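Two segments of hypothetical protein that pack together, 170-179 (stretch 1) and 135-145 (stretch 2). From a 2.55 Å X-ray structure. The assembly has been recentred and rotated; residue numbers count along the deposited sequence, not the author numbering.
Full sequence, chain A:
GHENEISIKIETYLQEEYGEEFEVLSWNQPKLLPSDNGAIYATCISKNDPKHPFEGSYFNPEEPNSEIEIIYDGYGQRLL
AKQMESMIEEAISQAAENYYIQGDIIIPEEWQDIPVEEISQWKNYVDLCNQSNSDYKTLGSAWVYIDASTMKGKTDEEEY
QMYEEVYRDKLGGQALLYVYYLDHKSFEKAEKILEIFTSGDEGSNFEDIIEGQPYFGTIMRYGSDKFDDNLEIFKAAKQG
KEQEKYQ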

# COMPACT_ATOMS: atom_id res chain seq x y z
N LYS A 170 -8.46 1.63 15.43
CA LYS A 170 -7.34 0.74 15.07
C LYS A 170 -6.13 1.48 14.49
O LYS A 170 -5.01 1.25 14.94
CB LYS A 170 -7.79 -0.40 14.13
CG LYS A 170 -8.91 -1.31 14.66
CD LYS A 170 -8.54 -2.21 15.84
CE LYS A 170 -9.78 -2.87 16.44
NZ LYS A 170 -9.49 -3.63 17.68
N LEU A 171 -6.34 2.36 13.51
CA LEU A 171 -5.21 3.08 12.88
C LEU A 171 -4.54 4.15 13.75
O LEU A 171 -3.31 4.25 13.76
CB LEU A 171 -5.60 3.65 11.52
CG LEU A 171 -6.00 2.62 10.46
CD1 LEU A 171 -6.11 3.33 9.13
CD2 LEU A 171 -5.04 1.44 10.37
N GLY A 172 -5.33 4.93 14.48
CA GLY A 172 -4.77 5.91 15.43
C GLY A 172 -4.08 7.18 14.94
O GLY A 172 -3.25 7.74 15.66
N GLY A 173 -4.43 7.65 13.75
CA GLY A 173 -3.91 8.92 13.25
C GLY A 173 -4.60 9.40 11.98
O GLY A 173 -5.69 8.94 11.65
N GLN A 174 -3.97 10.33 11.28
CA GLN A 174 -4.51 10.82 10.01
C GLN A 174 -4.28 9.74 8.94
O GLN A 174 -3.14 9.31 8.74
CB GLN A 174 -3.91 12.18 9.61
CG GLN A 174 -4.50 12.73 8.33
CD GLN A 174 -4.29 14.21 8.05
OE1 GLN A 174 -4.85 15.09 8.74
NE2 GLN A 174 -3.57 14.50 6.97
N ALA A 175 -5.35 9.31 8.28
CA ALA A 175 -5.27 8.30 7.20
C ALA A 175 -6.42 8.45 6.20
O ALA A 175 -7.49 8.92 6.57
CB ALA A 175 -5.25 6.89 7.78
N LEU A 176 -6.17 8.03 4.95
CA LEU A 176 -7.16 8.09 3.86
C LEU A 176 -7.67 6.69 3.51
O LEU A 176 -6.94 5.70 3.64
CB LEU A 176 -6.57 8.74 2.60
CG LEU A 176 -6.27 10.24 2.74
CD1 LEU A 176 -5.01 10.46 3.58
CD2 LEU A 176 -6.13 10.92 1.40
N LEU A 177 -8.92 6.64 3.05
CA LEU A 177 -9.57 5.40 2.58
C LEU A 177 -10.16 5.62 1.20
O LEU A 177 -10.87 6.61 0.98
CB LEU A 177 -10.71 5.00 3.51
CG LEU A 177 -11.49 3.71 3.18
CD1 LEU A 177 -10.60 2.49 3.05
CD2 LEU A 177 -12.55 3.46 4.24
N TYR A 178 -9.86 4.70 0.28
CA TYR A 178 -10.42 4.67 -1.08
C TYR A 178 -11.03 3.27 -1.27
O TYR A 178 -10.35 2.26 -1.02
CB TYR A 178 -9.34 4.96 -2.12
CG TYR A 178 -8.63 6.29 -1.96
CD1 TYR A 178 -7.45 6.41 -1.18
CD2 TYR A 178 -9.09 7.42 -2.60
CE1 TYR A 178 -6.79 7.64 -1.04
CE2 TYR A 178 -8.43 8.65 -2.48
CZ TYR A 178 -7.29 8.75 -1.70
OH TYR A 178 -6.64 9.96 -1.57
N VAL A 179 -12.31 3.19 -1.61
CA VAL A 179 -12.98 1.90 -1.83
C VAL A 179 -13.62 1.95 -3.18
O VAL A 179 -14.55 2.73 -3.39
CB VAL A 179 -14.04 1.58 -0.74
CG1 VAL A 179 -14.65 0.20 -1.00
CG2 VAL A 179 -13.40 1.62 0.64
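Stretch 2, residues 135-145: DYKTLGSAWVY

Stretch 2 lies alongside stretch 1 as a neighbouring parallel β-strand. Its first residues form a loop, extended from D135 to T138, that passes beside Q174; L139, with helical phi/psi, then reaches the end of the weakly bonded helix and the loop after it in stretch 1. From about G140 onward the chain is a strand, matched to the strand of stretch 1 that runs through V179. The two strand axes approach to 4.8 Å and their N-to-C directions differ by 10°, so the strands are nearly parallel. In the register, L176 faces S141 (CA to CA 4.6 Å), L177 faces A142 (5.1 Å between CA atoms), Y178 faces W143 (CA to CA 5.0 Å) and V179 faces V144 (4.7 Å between CA atoms).

In a parallel pair, one residue bonds through both its N and its O to two residues of its neighbour, and here L176 and Y178 play that part. L176 N donates to G140 O at 3.1 Å, and its carbonyl L176 O accepts from A142 N at 3.1 Å. Two residues on, Y178 N donates to A142 O at 3.0 Å and Y178 O accepts from V144 N at 2.8 Å. The ladder thus uses both the N and the O of A142. Weaker CA-H...O contacts support it: S141 CA lies 3.5 Å from L176 O, and V179 CA 3.4 Å from V144 O.

Before the regular ladder, Q174 anchors the loop. Its carbonyl Q174 O accepts from L139 N at 2.8 Å, while its amide is satisfied through water 1, which accepts from Q174 N at 2.7 Å and donates to K137 O at 2.8 Å. The long, extended side chain (chi1 and chi2 both t) carries the amide group to stretch 2, where Q174 NE2 donates to T138 OG1 at 3.1 Å. Q174 OE1, 3.4 Å from Y136 CE1, finds its hydrogen bond elsewhere in the structure. Glutamine suits the site because its amide offers both a donor and an acceptor.

L139 points toward stretch 1 and fills the space beside the turn. L139 CD1 lies 4.3 Å from L171 CB and 3.4 Å from G173 N. A side chain on G173 would put a CB 2.9 Å from L139 CD1, a clash that glycine avoids; G172, with its positive phi, takes a backbone shape that glycine adopts easily.

Along the strands the side chains alternate between two faces. One carries L177, V179, A142 and V144, all buried and apolar, with L177 CD1 4.1 Å from V144 CG2 and 4.3 Å from the small A142 CB. The other carries L176, Y178, S141 and W143, each partly exposed. There the Y178 ring and the six-membered ring of W143 form an offset stack, centroids 3.6 Å apart and planes at 6°, with Y178 CG 3.3 Å from W143 CZ3. Flat aromatic faces cover much area in this way, while W143 NE1 is hydrogen-bonded elsewhere in the structure.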

# COMPACT_ATOMS: atom_id res chain seq x y z
N ASP A 135 2.20 19.48 13.76
CA ASP A 135 3.27 18.63 13.24
C ASP A 135 2.82 17.17 13.26
O ASP A 135 2.90 16.49 14.28
CB ASP A 135 4.55 18.85 14.07
CG ASP A 135 5.78 18.17 13.49
OD1 ASP A 135 5.71 17.48 12.44
OD2 ASP A 135 6.86 18.34 14.12
N TYR A 136 2.31 16.72 12.13
CA TYR A 136 1.85 15.35 11.98
C TYR A 136 2.11 14.87 10.55
O TYR A 136 2.38 15.66 9.65
CB TYR A 136 0.38 15.17 12.40
CG TYR A 136 -0.59 16.09 11.67
CD1 TYR A 136 -1.12 15.74 10.43
CD2 TYR A 136 -0.96 17.32 12.20
CE1 TYR A 136 -2.01 16.59 9.75
CE2 TYR A 136 -1.83 18.17 11.52
CZ TYR A 136 -2.35 17.81 10.30
OH TYR A 136 -3.22 18.63 9.63
N LYS A 137 2.09 13.56 10.40
CA LYS A 137 2.29 12.90 9.15
C LYS A 137 1.08 11.99 8.91
O LYS A 137 0.62 11.31 9.83
CB LYS A 137 3.57 12.08 9.18
CG LYS A 137 3.76 11.17 7.96
CD LYS A 137 4.98 10.26 8.03
CE LYS A 137 4.91 9.14 6.98
NZ LYS A 137 4.82 9.64 5.58
N THR A 138 0.60 11.99 7.67
CA THR A 138 -0.44 11.09 7.25
C THR A 138 0.15 9.67 7.34
O THR A 138 1.15 9.38 6.69
CB THR A 138 -0.88 11.35 5.79
OG1 THR A 138 -1.46 12.64 5.70
CG2 THR A 138 -1.89 10.33 5.37
N LEU A 139 -0.48 8.82 8.15
CA LEU A 139 -0.04 7.44 8.38
C LEU A 139 0.09 6.72 7.06
O LEU A 139 1.10 6.06 6.78
CB LEU A 139 -1.03 6.70 9.28
CG LEU A 139 -1.14 7.20 10.72
CD1 LEU A 139 -2.24 6.41 11.40
CD2 LEU A 139 0.16 7.10 11.50
N GLY A 140 -0.94 6.88 6.24
CA GLY A 140 -0.94 6.35 4.89
C GLY A 140 -2.31 6.37 4.27
O GLY A 140 -3.25 6.98 4.81
N SER A 141 -2.41 5.70 3.13
CA SER A 141 -3.64 5.57 2.39
C SER A 141 -3.89 4.10 2.12
O SER A 141 -2.95 3.32 2.05
CB SER A 141 -3.53 6.33 1.09
OG SER A 141 -3.24 7.68 1.38
N ALA A 142 -5.16 3.72 2.06
CA ALA A 142 -5.55 2.35 1.71
C ALA A 142 -6.35 2.42 0.43
O ALA A 142 -7.30 3.21 0.37
CB ALA A 142 -6.36 1.73 2.80
N TRP A 143 -5.94 1.64 -0.58
CA TRP A 143 -6.63 1.53 -1.86
C TRP A 143 -7.26 0.17 -1.87
O TRP A 143 -6.58 -0.82 -2.10
CB TRP A 143 -5.66 1.74 -3.03
CG TRP A 143 -4.94 3.05 -2.92
CD1 TRP A 143 -3.74 3.30 -2.26
CD2 TRP A 143 -5.38 4.33 -3.41
NE1 TRP A 143 -3.41 4.62 -2.34
CE2 TRP A 143 -4.35 5.30 -3.03
CE3 TRP A 143 -6.46 4.76 -4.13
CZ2 TRP A 143 -4.44 6.65 -3.36
CZ3 TRP A 143 -6.55 6.11 -4.47
CH2 TRP A 143 -5.57 7.04 -4.08
N VAL A 144 -8.56 0.13 -1.58
CA VAL A 144 -9.33 -1.09 -1.53
C VAL A 144 -10.13 -1.25 -2.83
O VAL A 144 -10.85 -0.34 -3.24
CB VAL A 144 -10.30 -1.08 -0.36
CG1 VAL A 144 -11.09 -2.38 -0.32
CG2 VAL A 144 -9.52 -0.90 0.95
N TYR A 145 -10.00 -2.42 -3.45
CA TYR A 145 -10.69 -2.78 -4.70
C TYR A 145 -11.59 -3.99 -4.41
O TYR A 145 -11.07 -5.05 -4.08
CB TYR A 145 -9.63 -3.10 -5.78
CG TYR A 145 -8.76 -1.90 -6.09
CD1 TYR A 145 -9.21 -0.90 -6.95
CD2 TYR A 145 -7.52 -1.73 -5.47
CE1 TYR A 145 -8.44 0.23 -7.21
CE2 TYR A 145 -6.74 -0.60 -5.72
CZ TYR A 145 -7.21 0.37 -6.60
OH TYR A 145 -6.45 1.49 -6.87
O HOH W 1 -1.36 10.87 11.77